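Local coordinates for protein putative acyl-CoA thioester hydrolase YbhC (Escherichia coli K-12, PDB 3GRH) that is an outer membrane lipoprotein and putative thioesterase of the pectinesterase family that neither binds pectin nor shows pectinesterase activity, at residues A[106-111]-A[128-133]; A[120-125]-A[171-176]; A[232-237]-A[265-270]. All blocks are in the same frame, centred on the assembly; numbering follows the deposited sequence.

Interaction 1 of 3, residues A[106-111]-A[128-133]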
loop_
_atom_site.group_PDB
_atom_site.type_symbol
_atom_site.label_atom_id
_atom_site.label_comp_id
_atom_site.label_asym_id
_atom_site.label_seq_id
_atom_site.Cartn_x
_atom_site.Cartn_y
_atom_site.Cartn_z
ATOM N N LYS A 106 -24.169 9.504 1.970
ATOM C CA LYS A 106 -24.382 8.109 2.242
ATOM C C LYS A 106 -23.426 7.271 1.440
ATOM O O LYS A 106 -23.100 7.571 0.294
ATOM C CB LYS A 106 -25.821 7.701 1.951
ATOM C CG LYS A 106 -26.719 7.837 3.181
ATOM C CD LYS A 106 -28.081 7.090 3.033
ATOM C CE LYS A 106 -27.946 5.661 2.375
ATOM N NZ LYS A 106 -27.721 4.607 3.465
ATOM N N ARG A 107 -22.992 6.182 2.063
ATOM C CA ARG A 107 -22.122 5.224 1.374
ATOM C C ARG A 107 -22.833 4.535 0.217
ATOM O O ARG A 107 -24.039 4.139 0.344
ATOM C CB ARG A 107 -21.638 4.146 2.355
ATOM C CG ARG A 107 -20.827 3.145 1.746
ATOM C CD ARG A 107 -20.141 2.204 2.734
ATOM N NE ARG A 107 -19.157 2.915 3.509
ATOM C CZ ARG A 107 -17.940 3.265 3.051
ATOM N NH1 ARG A 107 -17.556 2.975 1.833
ATOM N NH2 ARG A 107 -17.173 3.994 3.810
ATOM N N GLN A 108 -22.134 4.398 -0.924
ATOM C CA GLN A 108 -22.663 3.708 -2.088
ATOM C C GLN A 108 -21.881 2.504 -2.394
ATOM O O GLN A 108 -20.675 2.517 -2.194
ATOM C CB GLN A 108 -22.681 4.604 -3.280
ATOM C CG GLN A 108 -23.498 5.762 -2.963
ATOM C CD GLN A 108 -23.632 6.647 -4.073
ATOM O OE1 GLN A 108 -24.482 6.439 -4.933
ATOM N NE2 GLN A 108 -22.848 7.696 -4.062
ATOM N N TYR A 109 -22.581 1.463 -2.823
ATOM C CA TYR A 109 -22.017 0.157 -3.059
ATOM C C TYR A 109 -22.110 -0.215 -4.524
ATOM O O TYR A 109 -23.191 -0.149 -5.100
ATOM C CB TYR A 109 -22.791 -0.870 -2.251
ATOM C CG TYR A 109 -22.619 -0.711 -0.770
ATOM C CD1 TYR A 109 -21.657 -1.411 -0.114
ATOM C CD2 TYR A 109 -23.489 0.095 -0.042
ATOM C CE1 TYR A 109 -21.491 -1.267 1.228
ATOM C CE2 TYR A 109 -23.334 0.216 1.352
ATOM C CZ TYR A 109 -22.291 -0.460 1.931
ATOM O OH TYR A 109 -22.041 -0.456 3.297
ATOM N N ILE A 110 -20.964 -0.595 -5.093
ATOM C CA ILE A 110 -20.840 -0.956 -6.484
ATOM C C ILE A 110 -20.368 -2.381 -6.526
ATOM O O ILE A 110 -19.276 -2.704 -6.087
ATOM C CB ILE A 110 -19.841 -0.060 -7.231
ATOM C CG1 ILE A 110 -20.292 1.366 -7.173
ATOM C CG2 ILE A 110 -19.724 -0.543 -8.719
ATOM C CD1 ILE A 110 -19.211 2.419 -7.594
ATOM N N ALA A 111 -21.222 -3.264 -7.004
ATOM C CA ALA A 111 -20.867 -4.698 -7.178
ATOM C C ALA A 111 -20.255 -4.880 -8.529
ATOM O O ALA A 111 -20.742 -4.275 -9.483
ATOM C CB ALA A 111 -22.115 -5.597 -7.020
ATOM N N GLY A 128 -19.307 11.324 0.381
ATOM C CA GLY A 128 -19.654 9.994 0.793
ATOM C C GLY A 128 -18.605 8.954 0.357
ATOM O O GLY A 128 -17.856 9.161 -0.651
ATOM N N GLY A 129 -18.573 7.866 1.126
ATOM C CA GLY A 129 -17.716 6.703 0.825
ATOM C C GLY A 129 -18.232 5.840 -0.314
ATOM O O GLY A 129 -19.392 5.746 -0.572
ATOM N N ILE A 130 -17.300 5.269 -1.058
ATOM C CA ILE A 130 -17.619 4.316 -2.082
ATOM C C ILE A 130 -17.096 2.946 -1.683
ATOM O O ILE A 130 -15.932 2.841 -1.274
ATOM C CB ILE A 130 -16.946 4.691 -3.392
ATOM C CG1 ILE A 130 -17.480 6.024 -3.873
ATOM C CG2 ILE A 130 -17.256 3.613 -4.479
ATOM C CD1 ILE A 130 -18.854 5.936 -4.393
ATOM N N THR A 131 -17.961 1.926 -1.782
ATOM C CA THR A 131 -17.543 0.500 -1.611
ATOM C C THR A 131 -17.606 -0.191 -2.926
ATOM O O THR A 131 -18.620 -0.197 -3.565
ATOM C CB THR A 131 -18.403 -0.209 -0.598
ATOM O OG1 THR A 131 -18.298 0.468 0.674
ATOM C CG2 THR A 131 -17.964 -1.665 -0.437
ATOM N N LEU A 132 -16.506 -0.779 -3.365
ATOM C CA LEU A 132 -16.454 -1.535 -4.620
ATOM C C LEU A 132 -16.074 -2.965 -4.276
ATOM O O LEU A 132 -15.071 -3.178 -3.597
ATOM C CB LEU A 132 -15.408 -0.912 -5.544
ATOM C CG LEU A 132 -15.224 -1.532 -6.889
ATOM C CD1 LEU A 132 -16.420 -1.265 -7.776
ATOM C CD2 LEU A 132 -13.949 -0.994 -7.513
ATOM N N TYR A 133 -16.866 -3.927 -4.719
ATOM C CA TYR A 133 -16.641 -5.289 -4.346
ATOM C C TYR A 133 -16.939 -6.234 -5.458
ATOM O O TYR A 133 -17.866 -5.998 -6.243
ATOM C CB TYR A 133 -17.462 -5.628 -3.129
ATOM C CG TYR A 133 -18.955 -5.616 -3.250
ATOM C CD1 TYR A 133 -19.689 -6.780 -3.456
ATOM C CD2 TYR A 133 -19.658 -4.421 -3.106
ATOM C CE1 TYR A 133 -21.033 -6.725 -3.536
ATOM C CE2 TYR A 133 -20.994 -4.376 -3.231
ATOM C CZ TYR A 133 -21.681 -5.527 -3.389
ATOM O OH TYR A 133 -23.047 -5.542 -3.485
HETATM O O HOH W 1 -21.141 7.917 -1.499
#

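Interaction 2 of 3, residues A[120-125]-A[171-176]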
loop_
_atom_site.group_PDB
_atom_site.type_symbol
_atom_site.label_atom_id
_atom_site.label_comp_id
_atom_site.label_asym_id
_atom_site.label_seq_id
_atom_site.Cartn_x
_atom_site.Cartn_y
_atom_site.Cartn_z
ATOM N N THR A 120 -8.264 2.285 -16.398
ATOM C CA THR A 120 -8.114 2.921 -15.132
ATOM C C THR A 120 -9.429 3.038 -14.386
ATOM O O THR A 120 -10.506 3.116 -14.996
ATOM C CB THR A 120 -7.506 4.317 -15.316
ATOM O OG1 THR A 120 -8.289 5.045 -16.257
ATOM C CG2 THR A 120 -6.029 4.281 -15.726
ATOM N N VAL A 121 -9.335 3.192 -13.049
ATOM C CA VAL A 121 -10.523 3.515 -12.222
ATOM C C VAL A 121 -9.984 4.607 -11.315
ATOM O O VAL A 121 -9.085 4.383 -10.500
ATOM C CB VAL A 121 -10.961 2.348 -11.390
ATOM C CG1 VAL A 121 -12.096 2.751 -10.459
ATOM C CG2 VAL A 121 -11.389 1.167 -12.250
ATOM N N TYR A 122 -10.546 5.786 -11.443
ATOM C CA TYR A 122 -10.192 6.938 -10.598
ATOM C C TYR A 122 -11.406 7.248 -9.737
ATOM O O TYR A 122 -12.529 7.454 -10.236
ATOM C CB TYR A 122 -9.903 8.120 -11.455
ATOM C CG TYR A 122 -8.586 8.148 -12.204
ATOM C CD1 TYR A 122 -7.666 7.089 -12.138
ATOM C CD2 TYR A 122 -8.328 9.181 -13.052
ATOM C CE1 TYR A 122 -6.509 7.101 -12.863
ATOM C CE2 TYR A 122 -7.187 9.174 -13.781
ATOM C CZ TYR A 122 -6.285 8.180 -13.643
ATOM O OH TYR A 122 -5.081 8.220 -14.388
ATOM N N VAL A 123 -11.194 7.224 -8.418
ATOM C CA VAL A 123 -12.310 7.451 -7.464
ATOM C C VAL A 123 -12.004 8.766 -6.786
ATOM O O VAL A 123 -11.067 8.865 -6.024
ATOM C CB VAL A 123 -12.445 6.353 -6.406
ATOM C CG1 VAL A 123 -13.754 6.514 -5.612
ATOM C CG2 VAL A 123 -12.504 4.964 -7.081
ATOM N N PRO A 124 -12.776 9.792 -7.055
ATOM C CA PRO A 124 -12.451 11.116 -6.514
ATOM C C PRO A 124 -12.852 11.315 -5.094
ATOM O O PRO A 124 -13.584 10.525 -4.493
ATOM C CB PRO A 124 -13.237 12.046 -7.464
ATOM C CG PRO A 124 -14.357 11.251 -7.841
ATOM C CD PRO A 124 -13.866 9.897 -8.047
ATOM N N ALA A 125 -12.250 12.337 -4.508
ATOM C CA ALA A 125 -12.721 12.819 -3.216
ATOM C C ALA A 125 -14.201 13.202 -3.363
ATOM O O ALA A 125 -14.639 13.757 -4.378
ATOM C CB ALA A 125 -11.864 13.987 -2.758
ATOM N N LYS A 171 -16.845 15.509 -16.227
ATOM C CA LYS A 171 -17.104 14.205 -15.658
ATOM C C LYS A 171 -16.350 14.135 -14.339
ATOM O O LYS A 171 -15.377 14.859 -14.139
ATOM C CB LYS A 171 -16.706 13.039 -16.596
ATOM C CG LYS A 171 -17.431 12.936 -17.935
ATOM C CD LYS A 171 -16.943 11.679 -18.675
ATOM C CE LYS A 171 -17.611 11.443 -19.992
ATOM N NZ LYS A 171 -17.492 9.967 -20.386
ATOM N N PRO A 172 -16.793 13.259 -13.406
ATOM C CA PRO A 172 -16.039 13.046 -12.221
ATOM C C PRO A 172 -14.598 12.565 -12.535
ATOM O O PRO A 172 -14.268 11.899 -13.552
ATOM C CB PRO A 172 -16.810 11.914 -11.478
ATOM C CG PRO A 172 -18.217 12.128 -11.969
ATOM C CD PRO A 172 -18.017 12.489 -13.435
ATOM N N ALA A 173 -13.727 12.973 -11.671
ATOM C CA ALA A 173 -12.363 12.545 -11.709
ATOM C C ALA A 173 -11.589 13.329 -12.721
ATOM O O ALA A 173 -10.405 13.084 -12.945
ATOM C CB ALA A 173 -12.165 10.960 -11.948
ATOM N N TRP A 174 -12.211 14.312 -13.371
ATOM C CA TRP A 174 -11.419 15.186 -14.249
ATOM C C TRP A 174 -10.191 15.777 -13.592
ATOM O O TRP A 174 -9.136 15.833 -14.223
ATOM C CB TRP A 174 -12.277 16.340 -14.780
ATOM C CG TRP A 174 -11.487 17.257 -15.677
ATOM C CD1 TRP A 174 -11.104 18.487 -15.417
ATOM C CD2 TRP A 174 -10.910 16.900 -16.939
ATOM N NE1 TRP A 174 -10.370 18.993 -16.471
ATOM C CE2 TRP A 174 -10.221 18.013 -17.414
ATOM C CE3 TRP A 174 -10.917 15.737 -17.707
ATOM C CZ2 TRP A 174 -9.548 18.007 -18.631
ATOM C CZ3 TRP A 174 -10.271 15.744 -18.934
ATOM C CH2 TRP A 174 -9.587 16.844 -19.359
ATOM N N TYR A 175 -10.341 16.282 -12.365
ATOM C CA TYR A 175 -9.226 16.960 -11.736
ATOM C C TYR A 175 -8.030 16.010 -11.608
ATOM O O TYR A 175 -6.863 16.444 -11.652
ATOM C CB TYR A 175 -9.643 17.571 -10.415
ATOM C CG TYR A 175 -9.762 16.619 -9.272
ATOM C CD1 TYR A 175 -8.699 16.416 -8.413
ATOM C CD2 TYR A 175 -10.965 16.010 -8.984
ATOM C CE1 TYR A 175 -8.797 15.504 -7.384
ATOM C CE2 TYR A 175 -11.102 15.122 -7.900
ATOM C CZ TYR A 175 -10.021 14.875 -7.090
ATOM O OH TYR A 175 -10.164 13.989 -6.049
ATOM N N MET A 176 -8.323 14.726 -11.379
ATOM C CA MET A 176 -7.290 13.661 -11.251
ATOM C C MET A 176 -6.584 13.434 -12.594
ATOM O O MET A 176 -5.351 13.534 -12.710
ATOM C CB MET A 176 -7.931 12.374 -10.750
ATOM C CG MET A 176 -8.414 12.521 -9.330
ATOM S SD MET A 176 -9.428 11.188 -8.674
ATOM C CE MET A 176 -8.177 9.943 -8.406
#

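Interaction 3 of 3, residues A[232-237]-A[265-270]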
loop_
_atom_site.group_PDB
_atom_site.type_symbol
_atom_site.label_atom_id
_atom_site.label_comp_id
_atom_site.label_asym_id
_atom_site.label_seq_id
_atom_site.Cartn_x
_atom_site.Cartn_y
_atom_site.Cartn_z
ATOM N N GLY A 232 -6.922 8.557 0.282
ATOM C CA GLY A 232 -7.997 8.852 1.206
ATOM C C GLY A 232 -7.706 8.414 2.633
ATOM O O GLY A 232 -6.881 7.550 2.892
ATOM N N ASP A 233 -8.413 9.007 3.565
ATOM C CA ASP A 233 -8.374 8.551 4.996
ATOM C C ASP A 233 -9.469 7.569 5.201
ATOM O O ASP A 233 -10.535 7.613 4.595
ATOM C CB ASP A 233 -8.553 9.736 5.915
ATOM C CG ASP A 233 -8.317 9.470 7.388
ATOM O OD1 ASP A 233 -7.441 8.689 7.786
ATOM O OD2 ASP A 233 -9.026 10.195 8.221
ATOM N N GLN A 234 -9.289 6.687 6.185
ATOM C CA GLN A 234 -10.260 5.711 6.605
ATOM C C GLN A 234 -10.575 4.736 5.477
ATOM O O GLN A 234 -11.734 4.424 5.297
ATOM C CB GLN A 234 -11.493 6.311 7.283
ATOM C CG GLN A 234 -11.143 7.016 8.575
ATOM C CD GLN A 234 -12.345 7.541 9.345
ATOM O OE1 GLN A 234 -13.505 7.190 9.082
ATOM N NE2 GLN A 234 -12.056 8.226 10.371
ATOM N N VAL A 235 -9.542 4.215 4.796
ATOM C CA VAL A 235 -9.703 3.326 3.689
ATOM C C VAL A 235 -9.546 1.888 4.174
ATOM O O VAL A 235 -8.671 1.627 4.962
ATOM C CB VAL A 235 -8.720 3.643 2.626
ATOM C CG1 VAL A 235 -8.589 2.585 1.502
ATOM C CG2 VAL A 235 -8.991 5.044 2.094
ATOM N N GLN A 236 -10.410 0.999 3.714
ATOM C CA GLN A 236 -10.375 -0.407 4.098
ATOM C C GLN A 236 -10.275 -1.260 2.882
ATOM O O GLN A 236 -11.083 -1.126 1.979
ATOM C CB GLN A 236 -11.581 -0.844 4.910
ATOM C CG GLN A 236 -11.715 -0.106 6.223
ATOM C CD GLN A 236 -13.060 -0.374 6.859
ATOM O OE1 GLN A 236 -13.260 -1.500 7.356
ATOM N NE2 GLN A 236 -13.957 0.646 6.886
ATOM N N ILE A 237 -9.278 -2.126 2.834
ATOM C CA ILE A 237 -9.066 -3.032 1.677
ATOM C C ILE A 237 -9.051 -4.425 2.272
ATOM O O ILE A 237 -8.183 -4.715 3.148
ATOM C CB ILE A 237 -7.719 -2.702 1.040
ATOM C CG1 ILE A 237 -7.821 -1.330 0.398
ATOM C CG2 ILE A 237 -7.397 -3.732 0.014
ATOM C CD1 ILE A 237 -6.500 -0.736 0.046
ATOM N N GLN A 265 -2.313 13.038 7.384
ATOM C CA GLN A 265 -1.917 11.701 7.736
ATOM C C GLN A 265 -3.075 10.680 7.476
ATOM O O GLN A 265 -3.801 10.322 8.400
ATOM C CB GLN A 265 -1.592 11.696 9.229
ATOM C CG GLN A 265 -1.249 10.435 9.932
ATOM C CD GLN A 265 0.082 9.797 9.584
ATOM O OE1 GLN A 265 0.646 10.012 8.478
ATOM N NE2 GLN A 265 0.561 8.924 10.490
ATOM N N PRO A 266 -3.280 10.274 6.244
ATOM C CA PRO A 266 -4.337 9.312 5.935
ATOM C C PRO A 266 -4.072 7.968 6.498
ATOM O O PRO A 266 -2.934 7.551 6.524
ATOM C CB PRO A 266 -4.316 9.193 4.449
ATOM C CG PRO A 266 -2.880 9.684 4.132
ATOM C CD PRO A 266 -2.596 10.712 5.038
ATOM N N ARG A 267 -5.139 7.320 7.004
ATOM C CA ARG A 267 -5.056 6.003 7.600
ATOM C C ARG A 267 -5.765 4.950 6.720
ATOM O O ARG A 267 -6.887 5.160 6.270
ATOM C CB ARG A 267 -5.793 6.024 8.923
ATOM C CG ARG A 267 -5.150 6.963 9.892
ATOM C CD ARG A 267 -6.021 7.353 11.046
ATOM N NE ARG A 267 -7.159 8.160 10.662
ATOM C CZ ARG A 267 -8.048 8.667 11.506
ATOM N NH1 ARG A 267 -7.937 8.449 12.789
ATOM N NH2 ARG A 267 -9.053 9.407 11.038
ATOM N N THR A 268 -5.059 3.855 6.523
ATOM C CA THR A 268 -5.539 2.726 5.700
ATOM C C THR A 268 -5.390 1.430 6.452
ATOM O O THR A 268 -4.340 1.179 7.040
ATOM C CB THR A 268 -4.704 2.696 4.364
ATOM O OG1 THR A 268 -4.778 3.999 3.736
ATOM C CG2 THR A 268 -5.187 1.670 3.402
ATOM N N LEU A 269 -6.380 0.550 6.338
ATOM C CA LEU A 269 -6.312 -0.800 6.903
ATOM C C LEU A 269 -6.406 -1.795 5.764
ATOM O O LEU A 269 -7.420 -1.783 5.039
ATOM C CB LEU A 269 -7.485 -1.049 7.877
ATOM C CG LEU A 269 -7.536 -2.455 8.454
ATOM C CD1 LEU A 269 -6.295 -2.697 9.260
ATOM C CD2 LEU A 269 -8.788 -2.573 9.226
ATOM N N VAL A 270 -5.416 -2.657 5.623
ATOM C CA VAL A 270 -5.415 -3.714 4.575
ATOM C C VAL A 270 -5.431 -5.049 5.320
ATOM O O VAL A 270 -4.557 -5.309 6.163
ATOM C CB VAL A 270 -4.136 -3.637 3.729
ATOM C CG1 VAL A 270 -4.084 -4.793 2.643
ATOM C CG2 VAL A 270 -3.978 -2.270 3.087
HETATM O O HOH W 2 -5.425 5.613 1.715
#

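Interaction 1 of 3, residues A[106-111]-A[128-133]
Arg-107, just before strand 108-111, reaches across to Thr-131 in the parallel strand 130-133. The two strands are neighbouring rungs in one wall of the right-handed parallel beta-helix of the pectinesterase family. CG of Arg-107 stands opposite the backbone N, and the chain bends at chi3 (-67°), which brings the guanidinium over to the second strand. NH1 gives Thr-131 OG1 a bent hydrogen bond of 2.9 Å. The hydroxyl lies 29° out of the guanidinium plane. CA of Gly-129 sits over one face of this group. A side chain at Gly-129 would run into NH2. That nitrogen bonds to the backbone O of Gly-202. Thr-131 OG1 also bonds to Gln-204, so the next rung shares it.

Tyr-109 lies alongside Thr-131, the two side chains running in the same direction, with Tyr-109 CD1 3.5 Å from Thr-131 CB. On the other side of the sheet, Ile-110 packs against two residues of the neighbouring strand. Its CG2 touches Leu-132 CD1 at 3.5 Å, and its CD1 meets Ile-130 CG2 at 3.9 Å. Helix 92-100 covers these three residues.

The backbones join through four bonds, from Gln-108 N to Gly-129 O through Tyr-133 N to Ile-110 O. At the start of the strands, a water donates to Lys-106 O and Gly-129 O and accepts from Gln-108 NE2. That amide nitrogen also reaches Ala-99 O. At the far end Tyr-133 takes the sterically tight chi1 of 65°, which folds its ring back over Ala-111. Ala-111 CA lies 4.0 Å from the Tyr-133 ring centroid, a CH-pi contact over the face.

Interaction 2 of 3, residues A[120-125]-A[171-176]
Apolar contacts carry most of the meeting between Tyr-122, Pro-124, Ala-173 and Met-176. Tyr-122 CB touches Ala-173 CB at 3.7 Å, and this methyl lies at the edge of the tyrosine ring. The Tyr-122 and Met-176 side chains run antiparallel past one another. The methionine chain bends at chi3 (75°), bringing its CE to 3.9 Å from Tyr-122 CB. Its sulfur rests 3.7 Å from Pro-124 CA. Tyr-175 CE2 comes within 3.8 Å of Pro-124 CB. Met-176 CG lies 3.5 Å above the Tyr-175 ring plane, nearer the rim than the centre. Among the aromatic neighbours, Tyr-167 stacks on the Tyr-122 ring and Trp-197 meets it edge-to-face.

The fold is a right-handed parallel beta-helix. Strand 115-123 belongs to one of its walls, and helix 174-181 packs beside the end of that strand. A type II turn, Lys-171 to Trp-174, leads into the helix, and Ala-173 occupies the N-cap position.

One polar bond joins the two segments. Ala-125 N donates to Tyr-175 OH over 3.1 Å, nearly straight at 167° and near the ring plane. The ring reaches this place with CG wedged between backbone N and carbonyl carbon (chi1 78°). A leucine in place of Tyr-175 would probably leave Ala-125 N and Gln-199 without this hydroxyl partner. Tyr-175 OH bonds to Gln-199 through OE1 of that side chain.

Interaction 3 of 3, residues A[232-237]-A[265-270]
Arg-267 lays the edge of its guanidinium against the carboxylate of Asp-233, with the two planes only 11° apart. The grip is side-on and uses two nitrogens. NE donates to Asp-233 OD1 at 2.9 Å, almost straight at 177°. NH2 donates to Asp-233 OD2, also at 2.9 Å. Both oxygens are met on their syn sides. OD1 has a further donor: the backbone N of Arg-267, 2.8 Å away, uses its anti lone pair. The carboxylate is therefore held by three bonds to one residue, which should fix its rotation.

Asp-233 has CG trans to its own N, which carries the carboxylate across toward Arg-267. Arg-267 bends at chi3 (-67°), turning NE and NH2 back to the acid. Its remaining nitrogen, NH1, bonds to the backbone O of Phe-54, and Trp-64 also touches the side chain.

Gln-234 runs beside Arg-267, alongside and codirectional, with its amide turned well out of the guanidinium plane. Gln-234 NE2 and Arg-267 NH2 are 3.3 Å apart, but both are donors and do not bond. The backbone N of Val-235 bonds to Arg-267 O. Further bonds run from Leu-269 N to Val-235 O and from Ile-237 N to Leu-269 O.

Val-235 and Thr-268 lie side by side on the face they share with Ile-237 and Val-270. Ile-237 CD1 approaches Val-270 CG2 at 4.2 Å, and Phe-249 packs on both residues. A water links Gly-232 O with Thr-268 OG1. Parallel, in-register strands from successive coils, with side chains aligned on each face, are typical of the right-handed parallel beta-helix of pectinesterases.

Overall arrangement
Interactions 1 and 3 belong to the same parallel wall of the beta-helix, with strand 204-206 lying between their strand pairs. Both combine regular backbone pairing with an arginine at or just before the strand start. The arginine of interaction 1 meets a hydroxyl, whereas that of interaction 3 forms a salt bridge. Interaction 2 differs: it joins the end of a strand in another wall to a helix, mainly by apolar packing. It touches interaction 1 through Ile-130 CG1 and Val-123 CG1, 4.1 Å apart, and strand 115-123 lies in the chain between the strands of interaction 1. Interactions 1 and 2 are mostly buried; interaction 3 is partly buried and sits nearer the chain's centre.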